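Local coordinates for tegumental protein 20.8 kDa (Clonorchis sinensis, PDB 5X2D) that probably binds calcium through EF-hand motifs elsewhere in the full-length protein, of which this dimeric dynein light chain-like domain is one part, at residues A[7-12]-A[77-82]; A[29-34]-A[82-87]; A[60-65]-A[86-91]. All blocks are in the same frame, centred on the assembly; numbering follows the deposited sequence.

Interaction 1: A[7-12]-A[77-82]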
loop_
_atom_site.group_PDB
_atom_site.type_symbol
_atom_site.label_atom_id
_atom_site.label_comp_id
_atom_site.label_asym_id
_atom_site.label_seq_id
_atom_site.Cartn_x
_atom_site.Cartn_y
_atom_site.Cartn_z
ATOM N N ILE A 7 -6.927 10.249 -15.678
ATOM C CA ILE A 7 -6.857 9.978 -14.250
ATOM C C ILE A 7 -8.206 9.701 -13.611
ATOM O O ILE A 7 -9.113 10.526 -13.641
ATOM C CB ILE A 7 -6.164 11.138 -13.524
ATOM C CG1 ILE A 7 -4.656 10.958 -13.653
ATOM C CG2 ILE A 7 -6.517 11.155 -12.043
ATOM C CD1 ILE A 7 -3.909 12.198 -13.532
ATOM N N ILE A 8 -8.312 8.521 -13.011
ATOM C CA ILE A 8 -9.516 8.130 -12.309
ATOM C C ILE A 8 -9.203 8.065 -10.826
ATOM O O ILE A 8 -8.479 7.175 -10.371
ATOM C CB ILE A 8 -10.064 6.764 -12.775
ATOM C CG1 ILE A 8 -10.522 6.827 -14.232
ATOM C CG2 ILE A 8 -11.180 6.289 -11.844
ATOM C CD1 ILE A 8 -9.480 6.393 -15.219
ATOM N N VAL A 9 -9.760 9.014 -10.085
ATOM C CA VAL A 9 -9.492 9.156 -8.672
ATOM C C VAL A 9 -10.147 8.025 -7.875
ATOM O O VAL A 9 -11.329 7.732 -8.050
ATOM C CB VAL A 9 -9.994 10.515 -8.149
ATOM C CG1 VAL A 9 -9.548 10.721 -6.696
ATOM C CG2 VAL A 9 -9.458 11.626 -9.015
ATOM N N ILE A 10 -9.329 7.306 -7.117
ATOM C CA ILE A 10 -9.782 6.354 -6.101
ATOM C C ILE A 10 -10.083 6.990 -4.716
ATOM O O ILE A 10 -11.080 6.667 -4.075
ATOM C CB ILE A 10 -8.731 5.251 -5.908
ATOM C CG1 ILE A 10 -8.320 4.661 -7.266
ATOM C CG2 ILE A 10 -9.222 4.214 -4.893
ATOM C CD1 ILE A 10 -7.003 3.876 -7.201
ATOM N N SER A 11 -9.163 7.820 -4.222
ATOM C CA SER A 11 -9.357 8.542 -2.960
ATOM C C SER A 11 -8.487 9.790 -2.901
ATOM O O SER A 11 -7.415 9.856 -3.508
ATOM C CB SER A 11 -9.049 7.659 -1.753
ATOM O OG SER A 11 -7.705 7.178 -1.783
ATOM N N ALA A 12 -8.941 10.787 -2.160
ATOM C CA ALA A 12 -8.126 11.964 -2.013
ATOM C C ALA A 12 -8.324 12.602 -0.649
ATOM O O ALA A 12 -9.446 12.759 -0.180
ATOM C CB ALA A 12 -8.435 12.953 -3.139
ATOM N N MET A 77 -1.841 14.207 3.795
ATOM C CA MET A 77 -2.374 14.221 2.439
ATOM C C MET A 77 -2.211 12.839 1.867
ATOM O O MET A 77 -1.217 12.182 2.149
ATOM C CB MET A 77 -1.676 15.228 1.533
ATOM C CG MET A 77 -1.306 16.526 2.152
ATOM S SD MET A 77 -1.239 17.821 0.896
ATOM C CE MET A 77 0.318 18.579 1.408
ATOM N N SER A 78 -3.237 12.371 1.170
ATOM C CA SER A 78 -3.165 11.133 0.456
ATOM C C SER A 78 -4.006 11.217 -0.797
ATOM O O SER A 78 -5.142 11.710 -0.786
ATOM C CB SER A 78 -3.562 9.959 1.351
ATOM O OG SER A 78 -4.894 10.016 1.764
ATOM N N PHE A 79 -3.434 10.735 -1.890
ATOM C CA PHE A 79 -4.090 10.784 -3.182
ATOM C C PHE A 79 -3.984 9.399 -3.802
ATOM O O PHE A 79 -2.916 8.788 -3.747
ATOM C CB PHE A 79 -3.414 11.851 -4.041
ATOM C CG PHE A 79 -4.024 12.049 -5.389
ATOM C CD1 PHE A 79 -5.350 11.714 -5.633
ATOM C CD2 PHE A 79 -3.271 12.627 -6.409
ATOM C CE1 PHE A 79 -5.915 11.938 -6.885
ATOM C CE2 PHE A 79 -3.819 12.855 -7.656
ATOM C CZ PHE A 79 -5.154 12.517 -7.896
ATOM N N GLN A 80 -5.071 8.872 -4.356
ATOM C CA GLN A 80 -4.985 7.544 -4.965
ATOM C C GLN A 80 -5.718 7.528 -6.294
ATOM O O GLN A 80 -6.913 7.727 -6.315
ATOM C CB GLN A 80 -5.553 6.471 -4.026
ATOM C CG GLN A 80 -4.815 6.355 -2.693
ATOM C CD GLN A 80 -5.288 5.191 -1.851
ATOM O OE1 GLN A 80 -6.058 4.360 -2.303
ATOM N NE2 GLN A 80 -4.881 5.166 -0.595
ATOM N N PHE A 81 -5.012 7.275 -7.395
ATOM C CA PHE A 81 -5.622 7.359 -8.721
ATOM C C PHE A 81 -5.077 6.332 -9.701
ATOM O O PHE A 81 -3.900 5.956 -9.629
ATOM C CB PHE A 81 -5.415 8.753 -9.308
ATOM C CG PHE A 81 -3.984 9.068 -9.637
ATOM C CD1 PHE A 81 -3.129 9.603 -8.665
ATOM C CD2 PHE A 81 -3.479 8.829 -10.909
ATOM C CE1 PHE A 81 -1.797 9.886 -8.964
ATOM C CE2 PHE A 81 -2.140 9.113 -11.216
ATOM C CZ PHE A 81 -1.303 9.642 -10.245
ATOM N N GLU A 82 -5.926 5.935 -10.655
ATOM C CA GLU A 82 -5.577 4.970 -11.712
ATOM C C GLU A 82 -5.265 5.715 -13.000
ATOM O O GLU A 82 -6.050 6.538 -13.452
ATOM C CB GLU A 82 -6.715 3.976 -11.983
ATOM C CG GLU A 82 -7.200 3.187 -10.777
ATOM C CD GLU A 82 -8.332 2.227 -11.122
ATOM O OE1 GLU A 82 -8.592 2.007 -12.330
ATOM O OE2 GLU A 82 -8.968 1.698 -10.181
#

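Interaction 2: A[29-34]-A[82-87]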
loop_
_atom_site.group_PDB
_atom_site.type_symbol
_atom_site.label_atom_id
_atom_site.label_comp_id
_atom_site.label_asym_id
_atom_site.label_seq_id
_atom_site.Cartn_x
_atom_site.Cartn_y
_atom_site.Cartn_z
ATOM N N ILE A 29 5.743 10.793 -17.607
ATOM C CA ILE A 29 6.820 9.828 -17.386
ATOM C C ILE A 29 6.384 8.462 -16.832
ATOM O O ILE A 29 7.172 7.512 -16.847
ATOM C CB ILE A 29 7.914 10.407 -16.454
ATOM C CG1 ILE A 29 7.324 10.881 -15.126
ATOM C CG2 ILE A 29 8.596 11.584 -17.129
ATOM C CD1 ILE A 29 8.370 11.155 -14.067
ATOM N N ALA A 30 5.150 8.358 -16.342
ATOM C CA ALA A 30 4.682 7.112 -15.717
ATOM C C ALA A 30 4.413 5.946 -16.694
ATOM O O ALA A 30 4.931 4.850 -16.490
ATOM C CB ALA A 30 3.443 7.384 -14.858
ATOM N N PRO A 31 3.594 6.160 -17.743
ATOM C CA PRO A 31 3.292 5.054 -18.670
ATOM C C PRO A 31 4.492 4.494 -19.448
ATOM O O PRO A 31 4.397 3.401 -20.021
ATOM C CB PRO A 31 2.296 5.681 -19.650
ATOM C CG PRO A 31 2.505 7.142 -19.535
ATOM C CD PRO A 31 2.847 7.375 -18.106
ATOM N N GLY A 32 5.595 5.230 -19.478
ATOM C CA GLY A 32 6.787 4.758 -20.153
ATOM C C GLY A 32 7.438 3.582 -19.456
ATOM O O GLY A 32 8.042 2.724 -20.102
ATOM N N ALA A 33 7.298 3.518 -18.137
ATOM C CA ALA A 33 8.058 2.539 -17.366
ATOM C C ALA A 33 7.334 1.195 -17.130
ATOM O O ALA A 33 6.254 1.170 -16.521
ATOM C CB ALA A 33 8.473 3.152 -16.036
ATOM N N GLN A 34 7.959 0.092 -17.606
ATOM C CA GLN A 34 7.437 -1.306 -17.494
ATOM C C GLN A 34 8.301 -2.246 -16.664
ATOM O O GLN A 34 7.761 -3.108 -15.972
ATOM C CB GLN A 34 7.209 -2.073 -18.811
ATOM C CG GLN A 34 6.131 -1.727 -19.823
ATOM C CD GLN A 34 4.735 -1.693 -19.232
ATOM O OE1 GLN A 34 3.734 -1.979 -19.883
ATOM N NE2 GLN A 34 4.652 -1.040 -18.106
ATOM N N GLU A 82 -5.926 5.935 -10.655
ATOM C CA GLU A 82 -5.577 4.970 -11.712
ATOM C C GLU A 82 -5.265 5.715 -13.000
ATOM O O GLU A 82 -6.050 6.538 -13.452
ATOM C CB GLU A 82 -6.715 3.976 -11.983
ATOM C CG GLU A 82 -7.200 3.187 -10.777
ATOM C CD GLU A 82 -8.332 2.227 -11.122
ATOM O OE1 GLU A 82 -8.592 2.007 -12.330
ATOM O OE2 GLU A 82 -8.968 1.698 -10.181
ATOM N N LEU A 83 -4.097 5.458 -13.562
ATOM C CA LEU A 83 -3.735 6.016 -14.856
ATOM C C LEU A 83 -3.338 4.864 -15.794
ATOM O O LEU A 83 -2.310 4.180 -15.583
ATOM C CB LEU A 83 -2.606 7.037 -14.711
ATOM C CG LEU A 83 -2.032 7.698 -15.965
ATOM C CD1 LEU A 83 -2.939 8.823 -16.422
ATOM C CD2 LEU A 83 -0.641 8.231 -15.651
ATOM N N TYR A 84 -4.183 4.654 -16.807
ATOM C CA TYR A 84 -4.030 3.568 -17.761
ATOM C C TYR A 84 -3.980 2.200 -17.066
ATOM O O TYR A 84 -3.090 1.368 -17.336
ATOM C CB TYR A 84 -2.778 3.801 -18.601
ATOM C CG TYR A 84 -2.768 5.107 -19.370
ATOM C CD1 TYR A 84 -3.923 5.607 -19.951
ATOM C CD2 TYR A 84 -1.600 5.855 -19.497
ATOM C CE1 TYR A 84 -3.916 6.807 -20.659
ATOM C CE2 TYR A 84 -1.584 7.057 -20.198
ATOM C CZ TYR A 84 -2.742 7.525 -20.774
ATOM O OH TYR A 84 -2.728 8.717 -21.462
ATOM N N ASN A 85 -4.936 1.977 -16.167
ATOM C CA ASN A 85 -5.021 0.739 -15.381
ATOM C C ASN A 85 -3.732 0.370 -14.623
ATOM O O ASN A 85 -3.357 -0.806 -14.540
ATOM C CB ASN A 85 -5.441 -0.430 -16.281
ATOM C CG ASN A 85 -6.434 -1.361 -15.602
ATOM O OD1 ASN A 85 -6.978 -1.040 -14.544
ATOM N ND2 ASN A 85 -6.698 -2.506 -16.224
ATOM N N ARG A 86 -3.064 1.388 -14.078
ATOM C CA ARG A 86 -1.993 1.197 -13.103
ATOM C C ARG A 86 -2.205 2.207 -11.985
ATOM O O ARG A 86 -2.204 3.414 -12.230
ATOM C CB ARG A 86 -0.621 1.368 -13.748
ATOM C CG ARG A 86 0.368 0.304 -13.325
ATOM C CD ARG A 86 1.524 0.143 -14.312
ATOM N NE ARG A 86 2.319 1.362 -14.473
ATOM C CZ ARG A 86 3.424 1.440 -15.217
ATOM N NH1 ARG A 86 3.880 0.368 -15.855
ATOM N NH2 ARG A 86 4.084 2.590 -15.316
ATOM N N ALA A 87 -2.414 1.720 -10.765
ATOM C CA ALA A 87 -2.764 2.605 -9.652
ATOM C C ALA A 87 -1.547 3.242 -9.021
ATOM O O ALA A 87 -0.487 2.619 -8.914
ATOM C CB ALA A 87 -3.559 1.850 -8.586
#

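Interaction 3: A[60-65]-A[86-91]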
loop_
_atom_site.group_PDB
_atom_site.type_symbol
_atom_site.label_atom_id
_atom_site.label_comp_id
_atom_site.label_asym_id
_atom_site.label_seq_id
_atom_site.Cartn_x
_atom_site.Cartn_y
_atom_site.Cartn_z
ATOM N N VAL A 60 5.316 6.645 -2.073
ATOM C CA VAL A 60 4.618 6.449 -3.340
ATOM C C VAL A 60 4.587 4.962 -3.662
ATOM O O VAL A 60 5.630 4.305 -3.767
ATOM C CB VAL A 60 5.294 7.211 -4.501
ATOM C CG1 VAL A 60 4.581 6.927 -5.809
ATOM C CG2 VAL A 60 5.296 8.690 -4.236
ATOM N N MET A 61 3.386 4.421 -3.782
ATOM C CA MET A 61 3.255 3.018 -4.116
ATOM C C MET A 61 2.537 2.866 -5.447
ATOM O O MET A 61 1.467 3.437 -5.648
ATOM C CB MET A 61 2.514 2.269 -3.014
ATOM C CG MET A 61 2.198 0.839 -3.374
ATOM S SD MET A 61 1.516 -0.004 -1.953
ATOM C CE MET A 61 0.180 1.076 -1.569
ATOM N N VAL A 62 3.148 2.129 -6.364
ATOM C CA VAL A 62 2.545 1.855 -7.661
ATOM C C VAL A 62 2.101 0.394 -7.739
ATOM O O VAL A 62 2.851 -0.503 -7.364
ATOM C CB VAL A 62 3.531 2.170 -8.810
ATOM C CG1 VAL A 62 2.860 1.994 -10.167
ATOM C CG2 VAL A 62 4.095 3.585 -8.652
ATOM N N VAL A 63 0.883 0.158 -8.216
ATOM C CA VAL A 63 0.350 -1.202 -8.315
ATOM C C VAL A 63 -0.156 -1.575 -9.706
ATOM O O VAL A 63 -0.838 -0.787 -10.368
ATOM C CB VAL A 63 -0.794 -1.438 -7.307
ATOM C CG1 VAL A 63 -1.400 -2.842 -7.483
ATOM C CG2 VAL A 63 -0.289 -1.255 -5.918
ATOM N N ASP A 64 0.181 -2.789 -10.133
ATOM C CA ASP A 64 -0.355 -3.383 -11.356
ATOM C C ASP A 64 -1.270 -4.509 -10.894
ATOM O O ASP A 64 -0.828 -5.631 -10.675
ATOM C CB ASP A 64 0.819 -3.921 -12.189
ATOM C CG ASP A 64 0.560 -3.943 -13.691
ATOM O OD1 ASP A 64 -0.535 -4.353 -14.145
ATOM O OD2 ASP A 64 1.493 -3.552 -14.428
ATOM N N GLY A 65 -2.566 -4.234 -10.828
ATOM C CA GLY A 65 -3.458 -5.161 -10.162
ATOM C C GLY A 65 -4.595 -4.512 -9.385
ATOM O O GLY A 65 -4.903 -3.332 -9.544
ATOM N N ARG A 86 -3.064 1.388 -14.078
ATOM C CA ARG A 86 -1.993 1.197 -13.103
ATOM C C ARG A 86 -2.205 2.207 -11.985
ATOM O O ARG A 86 -2.204 3.414 -12.230
ATOM C CB ARG A 86 -0.621 1.368 -13.748
ATOM C CG ARG A 86 0.368 0.304 -13.325
ATOM C CD ARG A 86 1.524 0.143 -14.312
ATOM N NE ARG A 86 2.319 1.362 -14.473
ATOM C CZ ARG A 86 3.424 1.440 -15.217
ATOM N NH1 ARG A 86 3.880 0.368 -15.855
ATOM N NH2 ARG A 86 4.084 2.590 -15.316
ATOM N N ALA A 87 -2.414 1.720 -10.765
ATOM C CA ALA A 87 -2.764 2.605 -9.652
ATOM C C ALA A 87 -1.547 3.242 -9.021
ATOM O O ALA A 87 -0.487 2.619 -8.914
ATOM C CB ALA A 87 -3.559 1.850 -8.586
ATOM N N TYR A 88 -1.735 4.479 -8.569
ATOM C CA TYR A 88 -0.699 5.244 -7.902
ATOM C C TYR A 88 -1.200 5.709 -6.545
ATOM O O TYR A 88 -2.230 6.378 -6.450
ATOM C CB TYR A 88 -0.270 6.436 -8.767
ATOM C CG TYR A 88 0.354 6.009 -10.077
ATOM C CD1 TYR A 88 -0.434 5.738 -11.189
ATOM C CD2 TYR A 88 1.734 5.826 -10.189
ATOM C CE1 TYR A 88 0.130 5.329 -12.380
ATOM C CE2 TYR A 88 2.308 5.412 -11.379
ATOM C CZ TYR A 88 1.500 5.165 -12.473
ATOM O OH TYR A 88 2.059 4.745 -13.667
ATOM N N LEU A 89 -0.486 5.343 -5.490
ATOM C CA LEU A 89 -0.867 5.757 -4.147
ATOM C C LEU A 89 0.149 6.752 -3.571
ATOM O O LEU A 89 1.361 6.472 -3.533
ATOM C CB LEU A 89 -1.003 4.538 -3.216
ATOM C CG LEU A 89 -2.234 3.650 -3.415
ATOM C CD1 LEU A 89 -1.941 2.639 -4.480
ATOM C CD2 LEU A 89 -2.683 2.963 -2.140
ATOM N N PHE A 90 -0.335 7.914 -3.140
ATOM C CA PHE A 90 0.526 8.880 -2.467
ATOM C C PHE A 90 0.121 9.054 -1.011
ATOM O O PHE A 90 -1.071 9.190 -0.702
ATOM C CB PHE A 90 0.508 10.232 -3.182
ATOM C CG PHE A 90 1.135 10.195 -4.551
ATOM C CD1 PHE A 90 0.473 9.575 -5.623
ATOM C CD2 PHE A 90 2.391 10.752 -4.772
ATOM C CE1 PHE A 90 1.044 9.537 -6.895
ATOM C CE2 PHE A 90 2.975 10.715 -6.039
ATOM C CZ PHE A 90 2.298 10.103 -7.106
ATOM N N TRP A 91 1.126 9.026 -0.134
ATOM C CA TRP A 91 0.988 9.330 1.286
ATOM C C TRP A 91 2.090 10.269 1.709
ATOM O O TRP A 91 3.255 9.899 1.648
ATOM C CB TRP A 91 1.130 8.088 2.171
ATOM C CG TRP A 91 0.104 7.035 2.065
ATOM C CD1 TRP A 91 -1.221 7.145 2.358
ATOM C CD2 TRP A 91 0.326 5.669 1.694
ATOM N NE1 TRP A 91 -1.847 5.935 2.170
ATOM C CE2 TRP A 91 -0.919 5.012 1.761
ATOM C CE3 TRP A 91 1.456 4.941 1.304
ATOM C CZ2 TRP A 91 -1.069 3.665 1.451
ATOM C CZ3 TRP A 91 1.306 3.608 0.999
ATOM C CH2 TRP A 91 0.052 2.984 1.082
#

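Interaction 1: A[7-12]-A[77-82]
V9 and F79 meet almost perpendicularly across two antiparallel strands: the methyl CG1 of V9 arrives at the edge of the phenyl ring, near its plane, 3.8 Å from CE1 of F79. Chi1 places CG of F79 anti to the backbone N (-178°), and CG of F81, on the same face, between backbone N and carbonyl carbon (68°). CD1 of F81 lies over the rim of one face of the F79 ring. I7 crosses F81 at a slant, CG1 of I7 lying 3.7 Å from CD2 of F81. Helix 16-29 covers this apolar layer, with I22 against F81 and A23 against I7. The pairing is interrupted by a classic beta bulge on the edge strand of the sheet: I10 and S11 both face Q80, and Q80 O accepts from I10 N at 2.6 Å and from S11 N at 3.1 Å. Beyond the bulge pairing continues with the register shifted by one residue, Q80 N giving to S11 O at 2.7 Å; before it, I8 and E82 are joined by two nearly straight backbone bonds. I10, in the bulge, lies across E82, its CD1 3.6 Å from CG of E82. On the face of Q80 and E82, the extended side chain of Q80 passes OG of S11 without a hydrogen bond, and its OE1 bonds to the hydroxyl of Y67.

Interaction 2: A[29-34]-A[82-87]
A30 to A33 form a type I beta turn, closed by a bond from A33 N to A30 O, and it faces a second reversal in which L83 and R86 exchange both backbone hydrogen bonds across Y84 and N85. The latter two residues have left-handed helical backbone angles. R86 reaches from one turn to the other. Its chain bends at chi3 (61°), which fixes NE, and the guanidinium then meets A33 end-on: NH1 and NH2 both give to the single oxygen A33 O, at 2.6 Å and 2.9 Å. That carbonyl lies near the guanidinium plane, and both donors lie in the plane of the peptide group. Q34, just after the turn, bends back at chi2, its NE2 making a weak bond to A33 O. Next to this polar grip, CB of P31 reaches the edge of the Y84 ring, 3.9 Å from CD2 of Y84, while CB of A30 lies 4.2 Å from CD2 of L83. L39 of helix 36-54 also touches R86. The contact sets the two-residue turn of a beta hairpin, through R86, against the connection between helices 16-29 and 36-54, within the two-helix, antiparallel-sheet fold of dynein light chain-like domains.

Interaction 3: A[60-65]-A[86-91]
M61 leaves its strand with CG anti to the backbone N (chi1 173°), and its chain turns only at chi3 (55°), which sets CE beside L89 and W91. M61 and L89 run alongside one another in the same direction, with CE of M61 3.5 Å from CD2 of L89; the same methyl also touches CH2 of W91, whose indole crosses M61 obliquely. On the opposite face of the sheet two valines lie alongside two aromatic residues. CG2 of V62 sits 3.6 Å from CD2 of Y88, and CG2 of V60 is equally distant, at 3.6 Å, from CE2 of F90, while CG1 of V60 stands over the rim of one face of the F90 ring. The backbones form a regular antiparallel ladder of the dynein light chain-like domain. M61 and L89 make one hydrogen-bonded pair, L89 N giving to M61 O at 2.7 Å, and V63 and A87 the next, V63 N giving to A87 O at 2.9 Å. At its end CG of R86 comes to 3.4 Å from V63 O. The main bonds of the guanidinium go to A33 O; those from NE and NH2 to the hydroxyl of Y88, at its edge, are weak and secondary. Helix 36-54 covers the valine and aromatic face through T43, L46 and K47, and strand 78-83 flanks strand 87-92. On the other side M61 to G65 pair antiparallel with a strand of the second subunit, so that the sheet runs across the dimer interface, where M61 packs on M61 of that chain and V63 on its Y67.

Overall arrangement
From the N terminus, strand 7-13 comes first in the sequence, but its partner in interaction 1 comes only after both helices and strands 58-63 and 66-69, so that contact closes the longest loop. Segment 29-34, between the helices, meets the later hairpin at 82-87 in interaction 2, and strand 58-63 pairs with strand 87-92 in interaction 3. Interaction 1 crosses both others along the chain, whereas interactions 2 and 3 end on the same stretch, sharing R86 and A87. Together they give the strand order 7-13, 78-83, 87-92, 58-63, with bonds F79 to F90 and F81 to Y88 stitching the central pair, and tie the interhelical loop to the sheet's hairpin.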